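Outer membrane protein Omp121 (Bacteroides thetaiotaomicron, PDB 5FQ8) probably imports nutrients across the outer membrane as a calcium-binding TonB-dependent transporter that works with surface lipoproteins. Local coordinates at residues G226-N230 / N231-L235; G364-N367 / P368-L372. All coordinates share one frame; numbering follows the deposited sequence.

Contact 1 of 2, residues G226-N230 / N231-L235; sequences GNVYN and NSQKL
The backbone oxygen of Y229 is gripped twice by S232. The hydroxyl OG of S232 gives its proton to Y229 O at 2.6 Å, arriving nearly in line with the carbonyl (C=O...OG 165°), while S232 N bonds to the same Y229 O at 2.9 Å from well above the carbonyl plane. With OG held between its own backbone N and carbonyl carbon (chi1 78°), the serine turns back over the turn, and OG also lies at the edge of the Y229 ring, near its plane. In return, Y229 N donates to S232 O at 2.8 Å. V228 and Q233 share the other face. One methyl of V228, CG1, leans on S232 O at 3.3 Å, and the other, CG2, meets the amide carbon CD of Q233 at 4.0 Å. Q233 CG is anti to the backbone N (chi1 -167°) and the chain stays extended beyond it, a shape that lays CG against N227 O at 3.4 Å and carries the amide to the far end of the pair. There Q233 NE2 donates to G226 O at 3.1 Å, tilted from the carbonyl plane, and also bonds E208. Shortening this glutamine to alanine removes the amide, which would probably leave G226 O and E208 without their donor and open a gap beside V228 CG2. Beyond the pair, the Y229 ring packs edge-to-face with Y358, N227 ND2 bonds N430, and K234 NZ forms a salt bridge with D351. On its other side, 232-235 ladders antiparallel with a strand of the neighbouring lipoprotein chain BT_2262. The whole is a beta hairpin with a two-residue loop, N230 and N231, both in left-handed conformation: the type I' turn that suits such loops.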
loop_
_atom_site.group_PDB
_atom_site.type_symbol
_atom_site.label_atom_id
_atom_site.label_comp_id
_atom_site.label_asym_id
_atom_site.label_seq_id
_atom_site.Cartn_x
_atom_site.Cartn_y
_atom_site.Cartn_z
ATOM N N GLY B 226 9.846 3.397 -38.854
ATOM C CA GLY B 226 10.060 3.923 -37.529
ATOM C C GLY B 226 9.695 5.387 -37.419
ATOM O O GLY B 226 9.256 6.035 -38.365
ATOM N N ASN B 227 9.885 5.913 -36.221
ATOM C CA ASN B 227 9.554 7.299 -35.960
ATOM C C ASN B 227 10.615 8.219 -36.537
ATOM O O ASN B 227 11.575 7.788 -37.180
ATOM C CB ASN B 227 9.396 7.532 -34.469
ATOM C CG ASN B 227 7.988 7.332 -34.012
ATOM O OD1 ASN B 227 7.056 7.875 -34.591
ATOM N ND2 ASN B 227 7.814 6.538 -32.975
ATOM N N VAL B 228 10.420 9.512 -36.322
ATOM C CA VAL B 228 11.326 10.534 -36.813
ATOM C C VAL B 228 11.938 11.217 -35.612
ATOM O O VAL B 228 11.214 11.678 -34.730
ATOM C CB VAL B 228 10.606 11.551 -37.714
ATOM C CG1 VAL B 228 11.607 12.509 -38.295
ATOM C CG2 VAL B 228 9.867 10.848 -38.814
ATOM N N TYR B 229 13.257 11.262 -35.561
ATOM C CA TYR B 229 13.970 11.866 -34.449
ATOM C C TYR B 229 14.898 12.926 -35.004
ATOM O O TYR B 229 15.752 12.623 -35.842
ATOM C CB TYR B 229 14.755 10.822 -33.655
ATOM C CG TYR B 229 15.764 11.387 -32.680
ATOM C CD1 TYR B 229 17.066 11.659 -33.076
ATOM C CD2 TYR B 229 15.421 11.623 -31.356
ATOM C CE1 TYR B 229 17.987 12.165 -32.191
ATOM C CE2 TYR B 229 16.335 12.124 -30.466
ATOM C CZ TYR B 229 17.620 12.394 -30.884
ATOM O OH TYR B 229 18.538 12.899 -29.987
ATOM N N ASN B 230 14.735 14.155 -34.528
ATOM C CA ASN B 230 15.614 15.257 -34.881
ATOM C C ASN B 230 15.694 15.409 -36.393
ATOM O O ASN B 230 16.771 15.574 -36.970
ATOM C CB ASN B 230 17.000 15.061 -34.278
ATOM C CG ASN B 230 17.794 16.339 -34.232
ATOM O OD1 ASN B 230 17.562 17.257 -35.017
ATOM N ND2 ASN B 230 18.731 16.416 -33.304
ATOM N N ASN B 231 14.529 15.320 -37.035
ATOM C CA ASN B 231 14.407 15.534 -38.466
ATOM C C ASN B 231 15.166 14.465 -39.246
ATOM O O ASN B 231 15.660 14.703 -40.349
ATOM C CB ASN B 231 14.884 16.936 -38.836
ATOM C CG ASN B 231 14.131 17.511 -39.980
ATOM O OD1 ASN B 231 12.988 17.143 -40.230
ATOM N ND2 ASN B 231 14.763 18.422 -40.699
ATOM N N SER B 232 15.270 13.276 -38.668
ATOM C CA SER B 232 15.951 12.164 -39.300
ATOM C C SER B 232 15.138 10.908 -39.066
ATOM O O SER B 232 14.416 10.796 -38.075
ATOM C CB SER B 232 17.357 11.981 -38.750
ATOM O OG SER B 232 17.317 11.339 -37.492
ATOM N N GLN B 233 15.261 9.962 -39.988
ATOM C CA GLN B 233 14.504 8.725 -39.922
ATOM C C GLN B 233 15.371 7.600 -40.464
ATOM O O GLN B 233 16.303 7.831 -41.236
ATOM C CB GLN B 233 13.206 8.863 -40.707
ATOM C CG GLN B 233 12.186 7.796 -40.480
ATOM C CD GLN B 233 10.986 8.019 -41.348
ATOM O OE1 GLN B 233 10.996 8.897 -42.201
ATOM N NE2 GLN B 233 9.935 7.246 -41.133
ATOM N N LYS B 234 15.073 6.376 -40.048
ATOM C CA LYS B 234 15.836 5.234 -40.534
ATOM C C LYS B 234 15.283 4.737 -41.863
ATOM O O LYS B 234 14.083 4.804 -42.129
ATOM C CB LYS B 234 15.850 4.096 -39.515
ATOM C CG LYS B 234 16.934 4.231 -38.469
ATOM C CD LYS B 234 16.895 3.101 -37.469
ATOM C CE LYS B 234 17.998 3.226 -36.443
ATOM N NZ LYS B 234 18.058 2.036 -35.558
ATOM N N LEU B 235 16.188 4.220 -42.688
ATOM C CA LEU B 235 15.921 3.822 -44.062
ATOM C C LEU B 235 16.647 2.515 -44.322
ATOM O O LEU B 235 17.852 2.427 -44.087
ATOM C CB LEU B 235 16.402 4.901 -45.026
ATOM C CG LEU B 235 16.279 4.665 -46.513
ATOM C CD1 LEU B 235 14.849 4.819 -46.903
ATOM C CD2 LEU B 235 17.119 5.682 -47.216
#

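Contact 2 of 2, residues G364-N367 / P368-L372; sequences GVMN and PYYIL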
loop_
_atom_site.group_PDB
_atom_site.type_symbol
_atom_site.label_atom_id
_atom_site.label_comp_id
_atom_site.label_asym_id
_atom_site.label_seq_id
_atom_site.Cartn_x
_atom_site.Cartn_y
_atom_site.Cartn_z
ATOM N N GLY B 364 0.357 0.033 -28.541
ATOM C CA GLY B 364 0.075 -0.847 -27.435
ATOM C C GLY B 364 1.207 -1.740 -27.013
ATOM O O GLY B 364 0.987 -2.680 -26.250
ATOM N N VAL B 365 2.414 -1.478 -27.480
ATOM C CA VAL B 365 3.578 -2.289 -27.191
ATOM C C VAL B 365 4.764 -1.362 -26.980
ATOM O O VAL B 365 4.721 -0.183 -27.311
ATOM C CB VAL B 365 3.870 -3.285 -28.326
ATOM C CG1 VAL B 365 2.766 -4.304 -28.448
ATOM C CG2 VAL B 365 4.064 -2.537 -29.622
ATOM N N MET B 366 5.849 -1.930 -26.459
ATOM C CA MET B 366 7.053 -1.186 -26.124
ATOM C C MET B 366 8.284 -1.993 -26.489
ATOM O O MET B 366 8.216 -3.200 -26.725
ATOM C CB MET B 366 7.111 -0.844 -24.639
ATOM C CG MET B 366 6.471 0.462 -24.243
ATOM S SD MET B 366 7.221 0.975 -22.714
ATOM C CE MET B 366 8.834 1.366 -23.312
ATOM N N ASN B 367 9.419 -1.314 -26.504
ATOM C CA ASN B 367 10.698 -1.945 -26.795
ATOM C C ASN B 367 10.947 -3.090 -25.829
ATOM O O ASN B 367 11.062 -2.851 -24.624
ATOM C CB ASN B 367 11.814 -0.917 -26.687
ATOM C CG ASN B 367 13.138 -1.431 -27.202
ATOM O OD1 ASN B 367 13.461 -2.600 -27.068
ATOM N ND2 ASN B 367 13.918 -0.543 -27.795
ATOM N N PRO B 368 11.076 -4.325 -26.307
ATOM C CA PRO B 368 11.169 -5.463 -25.387
ATOM C C PRO B 368 12.361 -5.396 -24.480
ATOM O O PRO B 368 12.303 -5.893 -23.353
ATOM C CB PRO B 368 11.267 -6.666 -26.330
ATOM C CG PRO B 368 10.801 -6.182 -27.645
ATOM C CD PRO B 368 11.205 -4.752 -27.705
ATOM N N TYR B 369 13.455 -4.808 -24.935
ATOM C CA TYR B 369 14.616 -4.716 -24.070
ATOM C C TYR B 369 14.420 -3.676 -22.985
ATOM O O TYR B 369 15.019 -3.790 -21.914
ATOM C CB TYR B 369 15.854 -4.399 -24.892
ATOM C CG TYR B 369 16.244 -5.473 -25.883
ATOM C CD1 TYR B 369 17.022 -6.546 -25.497
ATOM C CD2 TYR B 369 15.849 -5.396 -27.205
ATOM C CE1 TYR B 369 17.391 -7.506 -26.390
ATOM C CE2 TYR B 369 16.213 -6.353 -28.106
ATOM C CZ TYR B 369 16.988 -7.409 -27.697
ATOM O OH TYR B 369 17.357 -8.369 -28.608
ATOM N N TYR B 370 13.595 -2.656 -23.236
ATOM C CA TYR B 370 13.232 -1.739 -22.165
ATOM C C TYR B 370 12.431 -2.462 -21.097
ATOM O O TYR B 370 12.727 -2.347 -19.908
ATOM C CB TYR B 370 12.444 -0.541 -22.712
ATOM C CG TYR B 370 12.184 0.499 -21.646
ATOM C CD1 TYR B 370 11.126 0.365 -20.758
ATOM C CD2 TYR B 370 13.022 1.592 -21.502
ATOM C CE1 TYR B 370 10.909 1.283 -19.769
ATOM C CE2 TYR B 370 12.806 2.523 -20.510
ATOM C CZ TYR B 370 11.750 2.360 -19.652
ATOM O OH TYR B 370 11.540 3.276 -18.664
ATOM N N ILE B 371 11.413 -3.215 -21.500
ATOM C CA ILE B 371 10.537 -3.852 -20.522
ATOM C C ILE B 371 11.326 -4.797 -19.628
ATOM O O ILE B 371 11.103 -4.850 -18.414
ATOM C CB ILE B 371 9.380 -4.580 -21.226
ATOM C CG1 ILE B 371 8.611 -3.613 -22.115
ATOM C CG2 ILE B 371 8.460 -5.180 -20.215
ATOM C CD1 ILE B 371 7.515 -4.265 -22.916
ATOM N N LEU B 372 12.268 -5.548 -20.209
ATOM C CA LEU B 372 13.051 -6.507 -19.434
ATOM C C LEU B 372 14.065 -5.820 -18.534
ATOM O O LEU B 372 14.338 -6.292 -17.425
ATOM C CB LEU B 372 13.770 -7.477 -20.368
ATOM C CG LEU B 372 12.981 -8.532 -21.127
ATOM C CD1 LEU B 372 13.807 -8.965 -22.281
ATOM C CD2 LEU B 372 12.682 -9.694 -20.238
#
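N367 N-caps helix 368-374, and around it M366 packs against the first turn. The close-knit part is polar, made of directed hydrogen bonds. N367 OD1 accepts from Y369 N at 3.1 Å, the donor tilted 27° from the carbonyl plane of the side-chain amide, and lies in plane at the edge of the Y369 ring. N367 CG stands anti to the backbone N (chi1 -170°), which swings OD1 over the start of the helix. The backbone N367 O takes I371 N at 3.2 Å, nearly straight, and more weakly Y370 N. The amide nitrogen ND2 is satisfied elsewhere, by L346 O and N354 O, and this fixes the rotation of the cap. The hydrophobic side, also buried, is less directional: M366 bends at chi3 and crosses Y370 obliquely in a Met-aromatic contact, SD 5.2 Å from the centroid of the Y370 ring, with L420 of helix 420-424 beside both. The methyl CE of M366 comes obliquely to 3.6 Å from Y370 CD1. Y370 OH runs on to hydrogen-bond Y424 OH. Nearer the backbone, M366 CB rests 3.9 Å from the terminal methyl CD1 of I371.

From the N terminus, the chain leaves barrel strand 177-188, forms the hairpin of contact 1 and returns to the barrel at strand 252-264. Contact 2 comes later, between barrel strands 306-320 and 376-394, and starts the helix that leads into the latter. The two therefore lie in series in separate inter-strand loops, neither nested nor crossed; contact 1 closes a hairpin turn, contact 2 caps the start of a helix. Their centres are about 19 Å apart and their nearest atoms about 9 Å. Residues 346-359 touch both: Y358 and D351 meet the hairpin, N354 receives the cap amide, and Y359 bonds N227 weakly and packs on P368. Helix 420-424 and the loop after it likewise touch both, through L420 and N430.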